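Local atomic coordinates of putative glutathione S-transferase (Corynebacterium glutamicum, PDB entry 3M1G), a protein that probably acts as a glutathione transferase of the ECM4-like subfamily, using a thioredoxin-fold domain and an all-helical C-terminal domain. Residues D256-G261 with Q300-T305; L83-V88 with L163-F168; Y30-I35 with D50-W55. One frame throughout, in Å; residues are numbered along the deposited sequence.

How the contacts relate
Contacts 3, 2 and 1 follow one another in that order along the chain, each closing before the next opens. Contact 3 (30-35 with 50-55) pairs two strands of the small N-terminal sheet. Contact 2 (83-88 with 163-168) joins the loop after helix 71-83 to the loop after helix 154-163, and contact 1 (256-261 with 300-305) lies between helices 255-259 and 295-305. The centres of contacts 2 and 3 are about 19 Å apart, yet the two touch: Trp165 packs on Ile35, and Glu164 makes a long, weak ion pair with Arg34, so the small sheet meets the loop after helix 154-163 directly. Contact 1 stands apart, its centre about 33 and 34 Å from theirs, near the predicted active site.

Contact 1 (D256-G261 with Q300-T305); sequences DAVYHG and QHYYIT
Tyr259 and Tyr302 form an offset edge-to-face pair inside the helical C-terminal domain of this glutathione S-transferase fold, the edge of Tyr259 turned toward the face of Tyr302. The ring planes stand at 89°, the centroids 5.7 Å apart, and the edge carbon CE1 of Tyr259 comes 3.9 Å from CE2 of Tyr302. Their hydroxyls also approach, OH of Tyr259 lying 3.3 Å from OH of Tyr302; Tyr302 OH is hydrogen-bonded to the OH of Tyr201, the predicted proton donor/acceptor. Both tyrosines of the pair are predicted to lower the pKa of Cys70, the predicted nucleophile, and Pro71 of helix 71-83 touches both.

Next to the pair, Val258 packs against Tyr302 and Tyr303 of helix 295-305. Its CG1, anti to the backbone N (chi1 171°), sits 3.5 Å from CG of Tyr302, while CG2 turns to CE2 of Tyr303. The Tyr303 side chain runs past this valine in the opposite direction, and its ring edge meets the carbonyl O of Ala257 in plane, with CE2 3.5 Å from that O. Beyond it, a water receives the N-H of Gly261, donates to Asp256 O, and lies 3.1 Å from Tyr303 OH.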
loop_
_atom_site.group_PDB
_atom_site.type_symbol
_atom_site.label_atom_id
_atom_site.label_comp_id
_atom_site.label_asym_id
_atom_site.label_seq_id
_atom_site.Cartn_x
_atom_site.Cartn_y
_atom_site.Cartn_z
ATOM N N ASP A 256 -6.850 -1.337 -3.968
ATOM C CA ASP A 256 -6.259 -0.953 -2.695
ATOM C C ASP A 256 -6.254 -2.125 -1.716
ATOM O O ASP A 256 -5.274 -2.309 -0.945
ATOM C CB ASP A 256 -6.959 0.275 -2.087
ATOM C CG ASP A 256 -6.693 1.567 -2.880
ATOM O OD1 ASP A 256 -5.837 1.534 -3.794
ATOM O OD2 ASP A 256 -7.355 2.604 -2.591
ATOM N N ALA A 257 -7.301 -2.950 -1.764
ATOM C CA ALA A 257 -7.433 -4.087 -0.848
ATOM C C ALA A 257 -6.390 -5.199 -1.056
ATOM O O ALA A 257 -5.971 -5.844 -0.086
ATOM C CB ALA A 257 -8.867 -4.693 -0.908
ATOM N N VAL A 258 -5.990 -5.441 -2.306
ATOM C CA VAL A 258 -5.141 -6.591 -2.645
ATOM C C VAL A 258 -3.994 -6.252 -3.595
ATOM O O VAL A 258 -2.834 -6.444 -3.273
ATOM C CB VAL A 258 -5.942 -7.754 -3.287
ATOM C CG1 VAL A 258 -4.961 -8.822 -3.805
ATOM C CG2 VAL A 258 -6.926 -8.358 -2.276
ATOM N N TYR A 259 -4.301 -5.741 -4.763
ATOM C CA TYR A 259 -3.271 -5.598 -5.803
ATOM C C TYR A 259 -2.175 -4.619 -5.421
ATOM O O TYR A 259 -1.010 -4.805 -5.762
ATOM C CB TYR A 259 -3.889 -5.151 -7.123
ATOM C CG TYR A 259 -4.983 -6.087 -7.693
ATOM C CD1 TYR A 259 -4.903 -7.470 -7.571
ATOM C CD2 TYR A 259 -6.098 -5.558 -8.350
ATOM C CE1 TYR A 259 -5.895 -8.302 -8.118
ATOM C CE2 TYR A 259 -7.080 -6.364 -8.880
ATOM C CZ TYR A 259 -6.970 -7.734 -8.779
ATOM O OH TYR A 259 -7.922 -8.540 -9.322
ATOM N N HIS A 260 -2.551 -3.560 -4.740
ATOM C CA HIS A 260 -1.605 -2.519 -4.278
ATOM C C HIS A 260 -0.399 -3.108 -3.551
ATOM O O HIS A 260 0.737 -2.792 -3.895
ATOM C CB HIS A 260 -2.350 -1.490 -3.393
ATOM C CG HIS A 260 -1.497 -0.340 -2.946
ATOM N ND1 HIS A 260 -0.641 -0.437 -1.863
ATOM C CD2 HIS A 260 -1.315 0.903 -3.466
ATOM C CE1 HIS A 260 0.057 0.695 -1.756
ATOM N NE2 HIS A 260 -0.376 1.549 -2.683
ATOM N N GLY A 261 -0.648 -3.934 -2.530
ATOM C CA GLY A 261 0.408 -4.576 -1.750
ATOM C C GLY A 261 0.788 -5.999 -2.210
ATOM O O GLY A 261 1.927 -6.251 -2.595
ATOM N N GLN A 300 -9.173 -12.677 1.725
ATOM C CA GLN A 300 -8.809 -14.015 2.158
ATOM C C GLN A 300 -8.302 -14.875 0.996
ATOM O O GLN A 300 -7.305 -15.610 1.135
ATOM C CB GLN A 300 -9.986 -14.689 2.850
ATOM C CG GLN A 300 -10.208 -14.091 4.231
ATOM C CD GLN A 300 -11.339 -14.777 4.960
ATOM O OE1 GLN A 300 -12.040 -15.559 4.378
ATOM N NE2 GLN A 300 -11.506 -14.483 6.227
ATOM N N HIS A 301 -8.949 -14.781 -0.154
ATOM C CA HIS A 301 -8.559 -15.638 -1.261
ATOM C C HIS A 301 -7.119 -15.335 -1.692
ATOM O O HIS A 301 -6.279 -16.215 -1.797
ATOM C CB HIS A 301 -9.470 -15.483 -2.466
ATOM C CG HIS A 301 -8.923 -16.156 -3.686
ATOM N ND1 HIS A 301 -8.952 -17.525 -3.847
ATOM C CD2 HIS A 301 -8.250 -15.664 -4.754
ATOM C CE1 HIS A 301 -8.323 -17.846 -4.966
ATOM N NE2 HIS A 301 -7.889 -16.737 -5.535
ATOM N N TYR A 302 -6.825 -14.076 -1.910
ATOM C CA TYR A 302 -5.531 -13.730 -2.482
ATOM C C TYR A 302 -4.418 -13.976 -1.469
ATOM O O TYR A 302 -3.415 -14.622 -1.783
ATOM C CB TYR A 302 -5.537 -12.267 -2.935
ATOM C CG TYR A 302 -6.210 -12.057 -4.252
ATOM C CD1 TYR A 302 -7.581 -11.839 -4.322
ATOM C CD2 TYR A 302 -5.485 -12.096 -5.436
ATOM C CE1 TYR A 302 -8.213 -11.637 -5.525
ATOM C CE2 TYR A 302 -6.100 -11.905 -6.662
ATOM C CZ TYR A 302 -7.487 -11.698 -6.705
ATOM O OH TYR A 302 -8.131 -11.474 -7.911
ATOM N N TYR A 303 -4.609 -13.459 -0.260
ATOM C CA TYR A 303 -3.541 -13.430 0.753
ATOM C C TYR A 303 -3.304 -14.806 1.368
ATOM O O TYR A 303 -2.177 -15.091 1.806
ATOM C CB TYR A 303 -3.823 -12.396 1.861
ATOM C CG TYR A 303 -3.505 -10.969 1.481
ATOM C CD1 TYR A 303 -2.188 -10.494 1.516
ATOM C CD2 TYR A 303 -4.502 -10.084 1.064
ATOM C CE1 TYR A 303 -1.881 -9.149 1.177
ATOM C CE2 TYR A 303 -4.193 -8.740 0.735
ATOM C CZ TYR A 303 -2.877 -8.308 0.786
ATOM O OH TYR A 303 -2.557 -7.021 0.459
ATOM N N ILE A 304 -4.339 -15.653 1.432
ATOM C CA ILE A 304 -4.182 -17.001 2.018
ATOM C C ILE A 304 -3.775 -18.031 0.962
ATOM O O ILE A 304 -2.872 -18.800 1.160
ATOM C CB ILE A 304 -5.456 -17.472 2.733
ATOM C CG1 ILE A 304 -5.718 -16.571 3.946
ATOM C CG2 ILE A 304 -5.332 -18.952 3.190
ATOM C CD1 ILE A 304 -7.072 -16.860 4.643
ATOM N N THR A 305 -4.410 -17.974 -0.186
ATOM C CA THR A 305 -4.199 -18.935 -1.271
ATOM C C THR A 305 -2.882 -18.817 -2.018
ATOM O O THR A 305 -2.360 -19.820 -2.468
ATOM C CB THR A 305 -5.383 -18.755 -2.268
ATOM O OG1 THR A 305 -6.533 -19.299 -1.627
ATOM C CG2 THR A 305 -5.146 -19.365 -3.628
HETATM O O HOH W 1 -3.098 -4.305 -0.839
HETATM O O HOH W 2 -4.749 -5.283 2.456
#

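Contact 2 (L83-V88 with L163-F168); sequences LGLENV and LEWKQF
Two loops that follow helices meet here, one closing helix 71-83 of the thioredoxin-like domain and the other leaving helix 154-163, and Leu85 of the first lays its two methyls against the CB atoms of Trp165 and Phe168 of the second. The methyls divide the work. CD1 of Leu85 rests 4.0 Å from CB of Trp165, whereas CD2 lies 3.7 Å from CB of Phe168 and 3.6 Å from the carbonyl O of Phe168. The Leu85 and Phe168 side chains cross at about a right angle, and the leucine meets the phenylalanine at CB, the root of its side chain.

The turn that delivers Leu85 is a Schellman motif: Gly84, with its positive phi of 77°, is the first residue to leave helix 71-83, and two bonds run back into the last helical turn. On the partner side, the chain makes a short 3-10 turn ending at Phe168, whose N donates to Trp165 O; that same carbonyl O lies in plane at the edge of the Phe168 ring.

Val88 completes the apolar patch. Its CG1, anti to the carbonyl carbon (chi1 -58°), comes 4.1 Å from CD2 of Phe168, and CG2 reaches CB of Phe168 at 4.1 Å and CZ3 of Trp165 at 4.3 Å. Phe161 of helix 154-163 packs edge-to-face with Trp165 and also touches Leu85.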
loop_
_atom_site.group_PDB
_atom_site.type_symbol
_atom_site.label_atom_id
_atom_site.label_comp_id
_atom_site.label_asym_id
_atom_site.label_seq_id
_atom_site.Cartn_x
_atom_site.Cartn_y
_atom_site.Cartn_z
ATOM N N LEU A 83 -29.356 -6.826 -14.887
ATOM C CA LEU A 83 -30.361 -7.155 -15.893
ATOM C C LEU A 83 -31.597 -7.858 -15.362
ATOM O O LEU A 83 -32.579 -7.973 -16.090
ATOM C CB LEU A 83 -29.743 -7.997 -17.012
ATOM C CG LEU A 83 -28.613 -7.247 -17.753
ATOM C CD1 LEU A 83 -27.991 -8.211 -18.795
ATOM C CD2 LEU A 83 -29.115 -5.960 -18.422
ATOM N N GLY A 84 -31.543 -8.361 -14.131
ATOM C CA GLY A 84 -32.675 -9.079 -13.545
ATOM C C GLY A 84 -32.797 -10.491 -14.072
ATOM O O GLY A 84 -33.908 -10.961 -14.346
ATOM N N LEU A 85 -31.656 -11.160 -14.231
ATOM C CA LEU A 85 -31.614 -12.539 -14.646
ATOM C C LEU A 85 -31.493 -13.491 -13.463
ATOM O O LEU A 85 -31.363 -14.701 -13.666
ATOM C CB LEU A 85 -30.495 -12.788 -15.664
ATOM C CG LEU A 85 -30.632 -12.050 -16.989
ATOM C CD1 LEU A 85 -29.402 -12.246 -17.868
ATOM C CD2 LEU A 85 -31.947 -12.520 -17.746
ATOM N N GLU A 86 -31.619 -12.974 -12.235
ATOM C CA GLU A 86 -31.430 -13.794 -11.042
ATOM C C GLU A 86 -32.514 -14.868 -10.871
ATOM O O GLU A 86 -32.258 -15.925 -10.283
ATOM C CB GLU A 86 -31.401 -12.916 -9.769
ATOM C CG GLU A 86 -30.188 -11.981 -9.696
ATOM C CD GLU A 86 -30.355 -10.804 -8.730
ATOM O OE1 GLU A 86 -31.482 -10.298 -8.599
ATOM O OE2 GLU A 86 -29.365 -10.388 -8.093
ATOM N N ASN A 87 -33.726 -14.600 -11.351
ATOM C CA ASN A 87 -34.778 -15.574 -11.223
ATOM C C ASN A 87 -34.841 -16.561 -12.414
ATOM O O ASN A 87 -35.720 -17.403 -12.444
ATOM C CB ASN A 87 -36.113 -14.837 -11.075
ATOM C CG ASN A 87 -36.402 -13.874 -12.293
ATOM O OD1 ASN A 87 -35.517 -13.571 -13.162
ATOM N ND2 ASN A 87 -37.623 -13.359 -12.319
ATOM N N VAL A 88 -33.961 -16.452 -13.413
ATOM C CA VAL A 88 -34.002 -17.373 -14.539
ATOM C C VAL A 88 -32.731 -18.198 -14.771
ATOM O O VAL A 88 -32.786 -19.260 -15.414
ATOM C CB VAL A 88 -34.449 -16.658 -15.859
ATOM C CG1 VAL A 88 -35.838 -16.003 -15.677
ATOM C CG2 VAL A 88 -33.473 -15.677 -16.310
ATOM N N LEU A 163 -27.496 -9.231 -24.863
ATOM C CA LEU A 163 -28.129 -9.234 -26.186
ATOM C C LEU A 163 -28.998 -10.464 -26.414
ATOM O O LEU A 163 -30.016 -10.360 -27.044
ATOM C CB LEU A 163 -27.074 -9.147 -27.295
ATOM C CG LEU A 163 -26.112 -7.952 -27.255
ATOM C CD1 LEU A 163 -25.278 -7.915 -28.572
ATOM C CD2 LEU A 163 -26.869 -6.646 -26.989
ATOM N N GLU A 164 -28.610 -11.629 -25.911
ATOM C CA GLU A 164 -29.359 -12.868 -26.239
ATOM C C GLU A 164 -30.506 -13.108 -25.264
ATOM O O GLU A 164 -31.522 -13.715 -25.630
ATOM C CB GLU A 164 -28.435 -14.073 -26.205
ATOM C CG GLU A 164 -27.291 -14.025 -27.237
ATOM C CD GLU A 164 -27.769 -13.810 -28.660
ATOM O OE1 GLU A 164 -28.826 -14.381 -29.087
ATOM O OE2 GLU A 164 -27.060 -13.065 -29.362
ATOM N N TRP A 165 -30.350 -12.617 -24.034
ATOM C CA TRP A 165 -31.311 -12.888 -22.947
ATOM C C TRP A 165 -32.304 -11.767 -22.748
ATOM O O TRP A 165 -33.029 -11.756 -21.769
ATOM C CB TRP A 165 -30.550 -13.154 -21.623
ATOM C CG TRP A 165 -29.859 -14.476 -21.541
ATOM C CD1 TRP A 165 -28.595 -14.795 -21.990
ATOM C CD2 TRP A 165 -30.380 -15.677 -20.955
ATOM N NE1 TRP A 165 -28.323 -16.112 -21.724
ATOM C CE2 TRP A 165 -29.397 -16.672 -21.083
ATOM C CE3 TRP A 165 -31.593 -16.003 -20.331
ATOM C CZ2 TRP A 165 -29.591 -17.972 -20.623
ATOM C CZ3 TRP A 165 -31.786 -17.283 -19.873
ATOM C CH2 TRP A 165 -30.794 -18.262 -20.025
ATOM N N LYS A 166 -32.384 -10.837 -23.698
ATOM C CA LYS A 166 -33.228 -9.659 -23.604
ATOM C C LYS A 166 -34.665 -9.894 -23.177
ATOM O O LYS A 166 -35.241 -9.095 -22.411
ATOM C CB LYS A 166 -33.311 -8.979 -24.989
ATOM C CG LYS A 166 -32.638 -7.663 -25.126
ATOM C CD LYS A 166 -32.536 -7.215 -26.644
ATOM C CE LYS A 166 -31.354 -6.214 -26.863
ATOM N NZ LYS A 166 -30.927 -6.131 -28.308
ATOM N N GLN A 167 -35.287 -10.947 -23.702
ATOM C CA GLN A 167 -36.697 -11.178 -23.348
ATOM C C GLN A 167 -36.856 -11.655 -21.929
ATOM O O GLN A 167 -37.957 -11.666 -21.447
ATOM C CB GLN A 167 -37.355 -12.175 -24.308
ATOM C CG GLN A 167 -37.305 -11.731 -25.769
ATOM C CD GLN A 167 -37.826 -10.296 -26.029
ATOM O OE1 GLN A 167 -37.235 -9.591 -26.851
ATOM N NE2 GLN A 167 -38.916 -9.873 -25.356
ATOM N N PHE A 168 -35.772 -12.015 -21.247
ATOM C CA PHE A 168 -35.835 -12.421 -19.846
ATOM C C PHE A 168 -35.362 -11.316 -18.883
ATOM O O PHE A 168 -35.402 -11.511 -17.684
ATOM C CB PHE A 168 -34.990 -13.658 -19.596
ATOM C CG PHE A 168 -35.446 -14.890 -20.361
ATOM C CD1 PHE A 168 -35.117 -15.059 -21.679
ATOM C CD2 PHE A 168 -36.221 -15.844 -19.750
ATOM C CE1 PHE A 168 -35.579 -16.171 -22.407
ATOM C CE2 PHE A 168 -36.655 -16.963 -20.439
ATOM C CZ PHE A 168 -36.353 -17.119 -21.767
#

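Contact 3 (Y30-I35 with D50-W55); sequences YIDDRI and DGTFHW
Arg34 and Ile35 run parallel to His54 and Trp55, with Arg34 N donating to Phe53 O at 3.2 Å and Trp55 N to Arg34 O at 2.8 Å. Just before the bridges, Asp33 takes over the pairing with its carboxylate. OD1 accepts the backbone N of Phe53 (3.0 Å) from well above the carboxylate plane, and OD2 accepts NE1 of Trp55 (2.9 Å) on its anti side, almost straight at 176° and in the plane of the indole, though 32° out of the carboxylate plane. With each oxygen bonded to a different donor, the carboxylate is limited in how it can turn.

These strands belong to the small three-stranded mixed sheet, 34-36 beside 53-56 and then 46-47. Ile35 and Trp55 project from one face of it, onto Tyr62 and Val150 of the thioredoxin-like domain's sheet; Arg34 and His54 project from the other.

On that second face the Arg34 and His54 side chains lie side by side, CB of Arg34 3.9 Å from CD2 of His54. A bend at chi3 (57°) places NE of Arg34, which makes a salt bridge with Asp160, and one water joins Arg34 NH1 to NE2 of His54. In the loop leading into the second strand, Asp50 OD1 accepts Thr52 N, closing an Asx turn, and also the hydroxyl OG1 of Thr52, while CG2 of Thr52 meets OD1 of Asp32 at 3.6 Å.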
loop_
_atom_site.group_PDB
_atom_site.type_symbol
_atom_site.label_atom_id
_atom_site.label_comp_id
_atom_site.label_asym_id
_atom_site.label_seq_id
_atom_site.Cartn_x
_atom_site.Cartn_y
_atom_site.Cartn_z
ATOM N N TYR A 30 -10.984 -24.916 -22.255
ATOM C CA TYR A 30 -11.651 -23.721 -22.782
ATOM C C TYR A 30 -12.924 -24.065 -23.629
ATOM O O TYR A 30 -12.826 -24.745 -24.687
ATOM C CB TYR A 30 -10.678 -22.952 -23.655
ATOM C CG TYR A 30 -11.301 -21.734 -24.287
ATOM C CD1 TYR A 30 -11.869 -20.734 -23.494
ATOM C CD2 TYR A 30 -11.338 -21.583 -25.681
ATOM C CE1 TYR A 30 -12.446 -19.613 -24.067
ATOM C CE2 TYR A 30 -11.899 -20.457 -26.267
ATOM C CZ TYR A 30 -12.453 -19.479 -25.454
ATOM O OH TYR A 30 -13.006 -18.362 -26.031
ATOM N N ILE A 31 -14.096 -23.622 -23.157
ATOM C CA ILE A 31 -15.376 -23.988 -23.764
ATOM C C ILE A 31 -16.107 -22.726 -24.182
ATOM O O ILE A 31 -16.478 -21.907 -23.324
ATOM C CB ILE A 31 -16.253 -24.784 -22.788
ATOM C CG1 ILE A 31 -15.446 -25.900 -22.122
ATOM C CG2 ILE A 31 -17.458 -25.393 -23.505
ATOM C CD1 ILE A 31 -16.326 -26.938 -21.476
ATOM N N ASP A 32 -16.296 -22.562 -25.489
ATOM C CA ASP A 32 -16.870 -21.340 -26.060
ATOM C C ASP A 32 -18.143 -21.590 -26.855
ATOM O O ASP A 32 -18.397 -20.904 -27.845
ATOM C CB ASP A 32 -15.835 -20.567 -26.917
ATOM C CG ASP A 32 -15.331 -21.377 -28.098
ATOM O OD1 ASP A 32 -15.490 -22.627 -28.083
ATOM O OD2 ASP A 32 -14.781 -20.780 -29.053
ATOM N N ASP A 33 -18.970 -22.551 -26.420
ATOM C CA ASP A 33 -20.357 -22.608 -26.896
ATOM C C ASP A 33 -21.036 -21.327 -26.445
ATOM O O ASP A 33 -20.491 -20.604 -25.622
ATOM C CB ASP A 33 -21.131 -23.801 -26.305
ATOM C CG ASP A 33 -20.699 -25.122 -26.854
ATOM O OD1 ASP A 33 -19.848 -25.169 -27.788
ATOM O OD2 ASP A 33 -21.256 -26.148 -26.376
ATOM N N ARG A 34 -22.228 -21.044 -26.977
ATOM C CA ARG A 34 -22.962 -19.826 -26.624
ATOM C C ARG A 34 -24.427 -20.176 -26.415
ATOM O O ARG A 34 -24.926 -21.148 -27.011
ATOM C CB ARG A 34 -22.816 -18.773 -27.733
ATOM C CG ARG A 34 -21.401 -18.192 -27.833
ATOM C CD ARG A 34 -21.281 -17.189 -29.022
ATOM N NE ARG A 34 -22.278 -16.127 -28.836
ATOM C CZ ARG A 34 -23.031 -15.583 -29.799
ATOM N NH1 ARG A 34 -22.922 -15.951 -31.059
ATOM N NH2 ARG A 34 -23.933 -14.656 -29.492
ATOM N N ILE A 35 -25.077 -19.440 -25.521
ATOM C CA ILE A 35 -26.500 -19.543 -25.319
ATOM C C ILE A 35 -27.160 -18.377 -26.055
ATOM O O ILE A 35 -26.844 -17.224 -25.780
ATOM C CB ILE A 35 -26.900 -19.552 -23.822
ATOM C CG1 ILE A 35 -25.980 -20.466 -23.005
ATOM C CG2 ILE A 35 -28.346 -20.058 -23.682
ATOM C CD1 ILE A 35 -26.366 -20.653 -21.526
ATOM N N ASP A 50 -18.355 -23.332 -37.186
ATOM C CA ASP A 50 -17.038 -23.143 -36.580
ATOM C C ASP A 50 -16.640 -24.188 -35.536
ATOM O O ASP A 50 -15.639 -24.034 -34.859
ATOM C CB ASP A 50 -16.915 -21.740 -35.995
ATOM C CG ASP A 50 -17.834 -21.524 -34.791
ATOM O OD1 ASP A 50 -18.592 -22.447 -34.429
ATOM O OD2 ASP A 50 -17.773 -20.435 -34.204
ATOM N N GLY A 51 -17.424 -25.254 -35.428
ATOM C CA GLY A 51 -17.159 -26.340 -34.489
ATOM C C GLY A 51 -17.771 -26.176 -33.095
ATOM O O GLY A 51 -17.786 -27.120 -32.309
ATOM N N THR A 52 -18.323 -25.009 -32.801
ATOM C CA THR A 52 -18.961 -24.797 -31.505
ATOM C C THR A 52 -20.413 -25.214 -31.587
ATOM O O THR A 52 -20.919 -25.583 -32.642
ATOM C CB THR A 52 -18.836 -23.325 -31.037
ATOM O OG1 THR A 52 -19.663 -22.469 -31.858
ATOM C CG2 THR A 52 -17.385 -22.871 -31.112
ATOM N N PHE A 53 -21.114 -25.115 -30.460
ATOM C CA PHE A 53 -22.543 -25.376 -30.446
ATOM C C PHE A 53 -23.271 -24.201 -29.847
ATOM O O PHE A 53 -22.744 -23.508 -28.986
ATOM C CB PHE A 53 -22.863 -26.638 -29.633
ATOM C CG PHE A 53 -22.407 -27.928 -30.261
ATOM C CD1 PHE A 53 -21.078 -28.325 -30.203
ATOM C CD2 PHE A 53 -23.311 -28.772 -30.866
ATOM C CE1 PHE A 53 -20.681 -29.540 -30.772
ATOM C CE2 PHE A 53 -22.921 -29.968 -31.414
ATOM C CZ PHE A 53 -21.591 -30.349 -31.371
ATOM N N HIS A 54 -24.491 -23.973 -30.308
ATOM C CA HIS A 54 -25.362 -22.935 -29.748
ATOM C C HIS A 54 -26.543 -23.583 -29.021
ATOM O O HIS A 54 -27.215 -24.485 -29.560
ATOM C CB HIS A 54 -25.883 -22.002 -30.833
ATOM C CG HIS A 54 -24.865 -21.012 -31.315
ATOM N ND1 HIS A 54 -25.128 -20.117 -32.326
ATOM C CD2 HIS A 54 -23.565 -20.840 -30.983
ATOM C CE1 HIS A 54 -24.040 -19.405 -32.558
ATOM N NE2 HIS A 54 -23.078 -19.826 -31.763
ATOM N N TRP A 55 -26.746 -23.132 -27.787
ATOM C CA TRP A 55 -27.762 -23.618 -26.891
ATOM C C TRP A 55 -28.876 -22.545 -26.811
ATOM O O TRP A 55 -28.630 -21.401 -27.123
ATOM C CB TRP A 55 -27.177 -23.817 -25.499
ATOM C CG TRP A 55 -26.064 -24.778 -25.366
ATOM C CD1 TRP A 55 -24.827 -24.709 -25.972
ATOM C CD2 TRP A 55 -26.037 -25.967 -24.550
ATOM N NE1 TRP A 55 -24.051 -25.766 -25.570
ATOM C CE2 TRP A 55 -24.760 -26.550 -24.697
ATOM C CE3 TRP A 55 -26.955 -26.572 -23.692
ATOM C CZ2 TRP A 55 -24.382 -27.738 -24.026
ATOM C CZ3 TRP A 55 -26.581 -27.717 -23.015
ATOM C CH2 TRP A 55 -25.294 -28.298 -23.194
HETATM O O HOH W 3 -20.109 -20.296 -30.281
HETATM O O HOH W 4 -20.843 -17.499 -32.246
#